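Local coordinates for protein alanine racemase, biosynthetic (Pseudomonas aeruginosa PAO1, PDB 6A2F) that belongs to the alanine racemase family, pairing an N-terminal TIM-barrel domain that carries a lysine-bound pyridoxal phosphate cofactor with a mainly beta C-terminal domain, at residues F186-L198 and A202-L214. Sequence-based numbering, arbitrary orientation.
Sequences FDQRSLANSAAVL and AAHMDWLRPGIML
Ser190 swings OG to the side opposite its amide nitrogen (chi1 -176°) and meets Arg209, whose chain bends at chi3 to bring NH1 round to that hydroxyl. The pair lies in a TIM barrel, where the adjacent parallel strands 189-190 and 207-208 are joined by a beta-alpha-beta crossover through helix 194-199. Ser190 OG donates to Trp207 O at 2.7 Å and accepts from Arg209 NH1 at 3.0 Å, the oxygen lying close to the guanidinium plane. NE of Arg209 bonds the pyridine N1 of the modified Lys34, so Ser190 probably helps, as a second-shell residue, to hold the arginine in place; Ser158 and His159 hold NH2. One residue earlier, the amides of Asp206 and Trp207 reach Arg189 O from opposite faces of its plane. Asp206 OD2 returns the grip, accepting from Arg189 N at 2.7 Å through its anti lone pair while sitting 3.5 Å above Arg189's own guanidinium plane, a long salt bridge of charges only. Gln188 NE2 lies beside the Trp207 indole edge, unbonded to NE1, a fellow donor. Beyond the strands, Val197 CG2 packs on Leu208 CB, and Ser194 OG, bonded to the cofactor phosphate, takes a nearly straight bond (168°) from Met213 N at 3.2 Å.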
loop_
_atom_site.group_PDB
_atom_site.type_symbol
_atom_site.label_atom_id
_atom_site.label_comp_id
_atom_site.label_asym_id
_atom_site.label_seq_id
_atom_site.Cartn_x
_atom_site.Cartn_y
_atom_site.Cartn_z
ATOM N N PHE A 186 -32.302 18.461 15.344
ATOM C CA PHE A 186 -31.083 18.370 14.550
ATOM C C PHE A 186 -31.224 19.198 13.277
ATOM O O PHE A 186 -32.268 19.174 12.623
ATOM C CB PHE A 186 -30.799 16.914 14.170
ATOM C CG PHE A 186 -30.211 16.089 15.279
ATOM C CD1 PHE A 186 -28.972 16.409 15.826
ATOM C CD2 PHE A 186 -30.881 14.966 15.756
ATOM C CE1 PHE A 186 -28.419 15.636 16.841
ATOM C CE2 PHE A 186 -30.333 14.190 16.769
ATOM C CZ PHE A 186 -29.098 14.523 17.310
ATOM N N ASP A 187 -30.166 19.920 12.923
ATOM C CA ASP A 187 -30.156 20.709 11.696
ATOM C C ASP A 187 -29.949 19.825 10.473
ATOM O O ASP A 187 -30.558 20.053 9.430
ATOM C CB ASP A 187 -29.076 21.789 11.761
ATOM C CG ASP A 187 -29.351 22.812 12.838
ATOM O OD1 ASP A 187 -30.305 23.598 12.674
ATOM O OD2 ASP A 187 -28.622 22.828 13.851
ATOM N N GLN A 188 -29.084 18.821 10.611
ATOM C CA GLN A 188 -28.774 17.892 9.526
ATOM C C GLN A 188 -28.629 16.473 10.057
ATOM O O GLN A 188 -28.142 16.257 11.171
ATOM C CB GLN A 188 -27.479 18.282 8.793
ATOM C CG GLN A 188 -27.312 19.753 8.440
ATOM C CD GLN A 188 -28.139 20.212 7.246
ATOM O OE1 GLN A 188 -28.161 21.393 6.935
ATOM N NE2 GLN A 188 -28.809 19.288 6.573
ATOM N N ARG A 189 -29.050 15.510 9.247
ATOM C CA ARG A 189 -28.921 14.101 9.585
ATOM C C ARG A 189 -28.209 13.406 8.445
ATOM O O ARG A 189 -28.523 13.640 7.275
ATOM C CB ARG A 189 -30.289 13.456 9.817
ATOM C CG ARG A 189 -31.248 14.268 10.675
ATOM C CD ARG A 189 -32.643 13.668 10.628
ATOM N NE ARG A 189 -33.639 14.656 10.215
ATOM C CZ ARG A 189 -34.266 14.662 9.038
ATOM N NH1 ARG A 189 -34.021 13.722 8.126
ATOM N NH2 ARG A 189 -35.154 15.615 8.772
ATOM N N SER A 190 -27.233 12.569 8.784
ATOM C CA SER A 190 -26.464 11.840 7.781
ATOM C C SER A 190 -26.225 10.409 8.229
ATOM O O SER A 190 -25.737 10.175 9.339
ATOM C CB SER A 190 -25.137 12.542 7.503
ATOM O OG SER A 190 -24.436 11.894 6.463
ATOM N N LEU A 191 -26.566 9.460 7.357
ATOM C CA LEU A 191 -26.480 8.031 7.675
ATOM C C LEU A 191 -25.931 7.174 6.523
ATOM O O LEU A 191 -25.313 6.135 6.759
ATOM C CB LEU A 191 -27.856 7.519 8.121
ATOM C CG LEU A 191 -28.112 6.042 8.456
ATOM C CD1 LEU A 191 -27.175 5.514 9.533
ATOM C CD2 LEU A 191 -29.563 5.871 8.874
ATOM N N ALA A 192 -26.140 7.627 5.287
ATOM C CA ALA A 192 -25.898 6.801 4.099
ATOM C C ALA A 192 -24.482 6.872 3.516
ATOM O O ALA A 192 -24.049 7.931 3.039
ATOM C CB ALA A 192 -26.921 7.136 3.019
ATOM N N ASN A 193 -23.779 5.737 3.546
ATOM C CA ASN A 193 -22.572 5.536 2.723
ATOM C C ASN A 193 -22.979 5.148 1.286
ATOM O O ASN A 193 -24.169 5.152 0.961
ATOM C CB ASN A 193 -21.625 4.497 3.352
ATOM C CG ASN A 193 -22.305 3.162 3.656
ATOM O OD1 ASN A 193 -23.425 2.890 3.209
ATOM N ND2 ASN A 193 -21.620 2.318 4.418
ATOM N N SER A 194 -22.006 4.815 0.436
ATOM C CA SER A 194 -22.287 4.466 -0.966
ATOM C C SER A 194 -23.312 3.344 -1.060
ATOM O O SER A 194 -24.306 3.453 -1.787
ATOM C CB SER A 194 -21.010 4.061 -1.702
ATOM O OG SER A 194 -20.094 5.137 -1.799
ATOM N N ALA A 195 -23.064 2.277 -0.304
ATOM C CA ALA A 195 -23.968 1.137 -0.223
ATOM C C ALA A 195 -25.406 1.587 0.027
ATOM O O ALA A 195 -26.316 1.222 -0.723
ATOM C CB ALA A 195 -23.504 0.171 0.859
ATOM N N ALA A 196 -25.593 2.403 1.063
ATOM C CA ALA A 196 -26.917 2.869 1.448
ATOM C C ALA A 196 -27.495 3.881 0.464
ATOM O O ALA A 196 -28.711 3.927 0.273
ATOM C CB ALA A 196 -26.891 3.444 2.860
ATOM N N VAL A 197 -26.631 4.684 -0.161
ATOM C CA VAL A 197 -27.069 5.671 -1.159
ATOM C C VAL A 197 -27.797 4.969 -2.301
ATOM O O VAL A 197 -28.759 5.505 -2.866
ATOM C CB VAL A 197 -25.890 6.507 -1.718
ATOM C CG1 VAL A 197 -26.285 7.244 -2.996
ATOM C CG2 VAL A 197 -25.395 7.498 -0.677
ATOM N N LEU A 198 -27.346 3.761 -2.619
ATOM C CA LEU A 198 -27.903 3.006 -3.730
ATOM C C LEU A 198 -29.054 2.082 -3.337
ATOM O O LEU A 198 -29.888 1.754 -4.174
ATOM C CB LEU A 198 -26.803 2.214 -4.450
ATOM C CG LEU A 198 -25.823 3.010 -5.317
ATOM C CD1 LEU A 198 -24.497 2.269 -5.438
ATOM C CD2 LEU A 198 -26.409 3.321 -6.690
ATOM N N ALA A 202 -34.343 5.006 2.987
ATOM C CA ALA A 202 -34.661 5.437 4.359
ATOM C C ALA A 202 -33.452 6.012 5.113
ATOM O O ALA A 202 -33.613 6.725 6.106
ATOM C CB ALA A 202 -35.273 4.287 5.148
ATOM N N ALA A 203 -32.249 5.698 4.640
ATOM C CA ALA A 203 -31.023 6.182 5.267
ATOM C C ALA A 203 -30.523 7.488 4.657
ATOM O O ALA A 203 -29.547 8.060 5.144
ATOM C CB ALA A 203 -29.936 5.117 5.188
ATOM N N HIS A 204 -31.188 7.948 3.596
ATOM C CA HIS A 204 -30.738 9.122 2.842
ATOM C C HIS A 204 -30.666 10.399 3.680
ATOM O O HIS A 204 -29.726 11.183 3.527
ATOM C CB HIS A 204 -31.591 9.347 1.583
ATOM C CG HIS A 204 -31.359 8.334 0.501
ATOM N ND1 HIS A 204 -32.133 8.271 -0.639
ATOM C CD2 HIS A 204 -30.452 7.333 0.393
ATOM C CE1 HIS A 204 -31.701 7.290 -1.410
ATOM N NE2 HIS A 204 -30.684 6.704 -0.806
ATOM N N MET A 205 -31.656 10.600 4.552
ATOM C CA MET A 205 -31.686 11.750 5.469
ATOM C C MET A 205 -31.399 13.088 4.762
ATOM O O MET A 205 -32.036 13.391 3.758
ATOM C CB MET A 205 -30.749 11.512 6.661
ATOM C CG MET A 205 -31.054 10.245 7.455
ATOM S SD MET A 205 -32.652 10.330 8.293
ATOM C CE MET A 205 -32.890 8.614 8.738
ATOM N N ASP A 206 -30.452 13.878 5.267
ATOM C CA ASP A 206 -30.178 15.206 4.693
ATOM C C ASP A 206 -28.904 15.260 3.845
ATOM O O ASP A 206 -28.881 15.913 2.802
ATOM C CB ASP A 206 -30.111 16.273 5.790
ATOM C CG ASP A 206 -31.372 16.338 6.623
ATOM O OD1 ASP A 206 -32.472 16.494 6.047
ATOM O OD2 ASP A 206 -31.263 16.236 7.858
ATOM N N TRP A 207 -27.852 14.585 4.308
ATOM C CA TRP A 207 -26.568 14.556 3.612
ATOM C C TRP A 207 -26.113 13.121 3.358
ATOM O O TRP A 207 -25.889 12.353 4.294
ATOM C CB TRP A 207 -25.489 15.328 4.390
ATOM C CG TRP A 207 -25.609 16.824 4.291
ATOM C CD1 TRP A 207 -26.495 17.620 4.958
ATOM C CD2 TRP A 207 -24.809 17.705 3.487
ATOM N NE1 TRP A 207 -26.308 18.939 4.612
ATOM C CE2 TRP A 207 -25.281 19.022 3.712
ATOM C CE3 TRP A 207 -23.748 17.510 2.590
ATOM C CZ2 TRP A 207 -24.726 20.140 3.077
ATOM C CZ3 TRP A 207 -23.200 18.623 1.956
ATOM C CH2 TRP A 207 -23.690 19.925 2.210
ATOM N N LEU A 208 -25.993 12.771 2.080
ATOM C CA LEU A 208 -25.411 11.502 1.669
ATOM C C LEU A 208 -23.898 11.563 1.844
ATOM O O LEU A 208 -23.310 12.644 1.807
ATOM C CB LEU A 208 -25.746 11.220 0.202
ATOM C CG LEU A 208 -27.205 11.353 -0.261
ATOM C CD1 LEU A 208 -27.277 11.227 -1.773
ATOM C CD2 LEU A 208 -28.121 10.339 0.416
ATOM N N ARG A 209 -23.261 10.409 2.037
ATOM C CA ARG A 209 -21.801 10.362 2.148
ATOM C C ARG A 209 -21.209 9.324 1.206
ATOM O O ARG A 209 -20.635 8.328 1.670
ATOM C CB ARG A 209 -21.358 10.067 3.586
ATOM C CG ARG A 209 -21.993 10.942 4.651
ATOM C CD ARG A 209 -21.289 10.790 5.989
ATOM N NE ARG A 209 -21.192 9.399 6.433
ATOM C CZ ARG A 209 -22.127 8.757 7.134
ATOM N NH1 ARG A 209 -23.262 9.363 7.477
ATOM N NH2 ARG A 209 -21.927 7.496 7.487
ATOM N N PRO A 210 -21.344 9.540 -0.120
ATOM C CA PRO A 210 -20.734 8.587 -1.045
ATOM C C PRO A 210 -19.215 8.717 -1.117
ATOM O O PRO A 210 -18.684 9.821 -1.264
ATOM C CB PRO A 210 -21.376 8.939 -2.389
ATOM C CG PRO A 210 -21.782 10.360 -2.265
ATOM C CD PRO A 210 -22.167 10.539 -0.827
ATOM N N GLY A 211 -18.540 7.576 -0.982
ATOM C CA GLY A 211 -17.104 7.462 -1.183
ATOM C C GLY A 211 -16.787 6.575 -2.375
ATOM O O GLY A 211 -16.676 7.055 -3.504
ATOM N N ILE A 212 -16.665 5.275 -2.118
ATOM C CA ILE A 212 -16.211 4.300 -3.117
ATOM C C ILE A 212 -16.958 4.366 -4.460
ATOM O O ILE A 212 -16.337 4.226 -5.523
ATOM C CB ILE A 212 -16.196 2.858 -2.536
ATOM C CG1 ILE A 212 -15.427 1.885 -3.445
ATOM C CG2 ILE A 212 -17.606 2.358 -2.248
ATOM C CD1 ILE A 212 -13.920 2.058 -3.435
ATOM N N MET A 213 -18.271 4.607 -4.415
ATOM C CA MET A 213 -19.083 4.659 -5.637
ATOM C C MET A 213 -18.661 5.794 -6.570
ATOM O O MET A 213 -18.835 5.700 -7.790
ATOM C CB MET A 213 -20.583 4.737 -5.321
ATOM C CG MET A 213 -21.087 6.101 -4.875
ATOM S SD MET A 213 -22.868 6.119 -4.580
ATOM C CE MET A 213 -23.507 6.071 -6.253
ATOM N N LEU A 214 -18.095 6.852 -5.989
ATOM C CA LEU A 214 -17.583 7.984 -6.751
ATOM C C LEU A 214 -16.480 7.569 -7.712
ATOM O O LEU A 214 -16.284 8.200 -8.749
ATOM C CB LEU A 214 -17.066 9.070 -5.805
ATOM C CG LEU A 214 -17.944 10.278 -5.441
ATOM C CD1 LEU A 214 -19.427 9.947 -5.340
ATOM C CD2 LEU A 214 -17.441 10.920 -4.158
#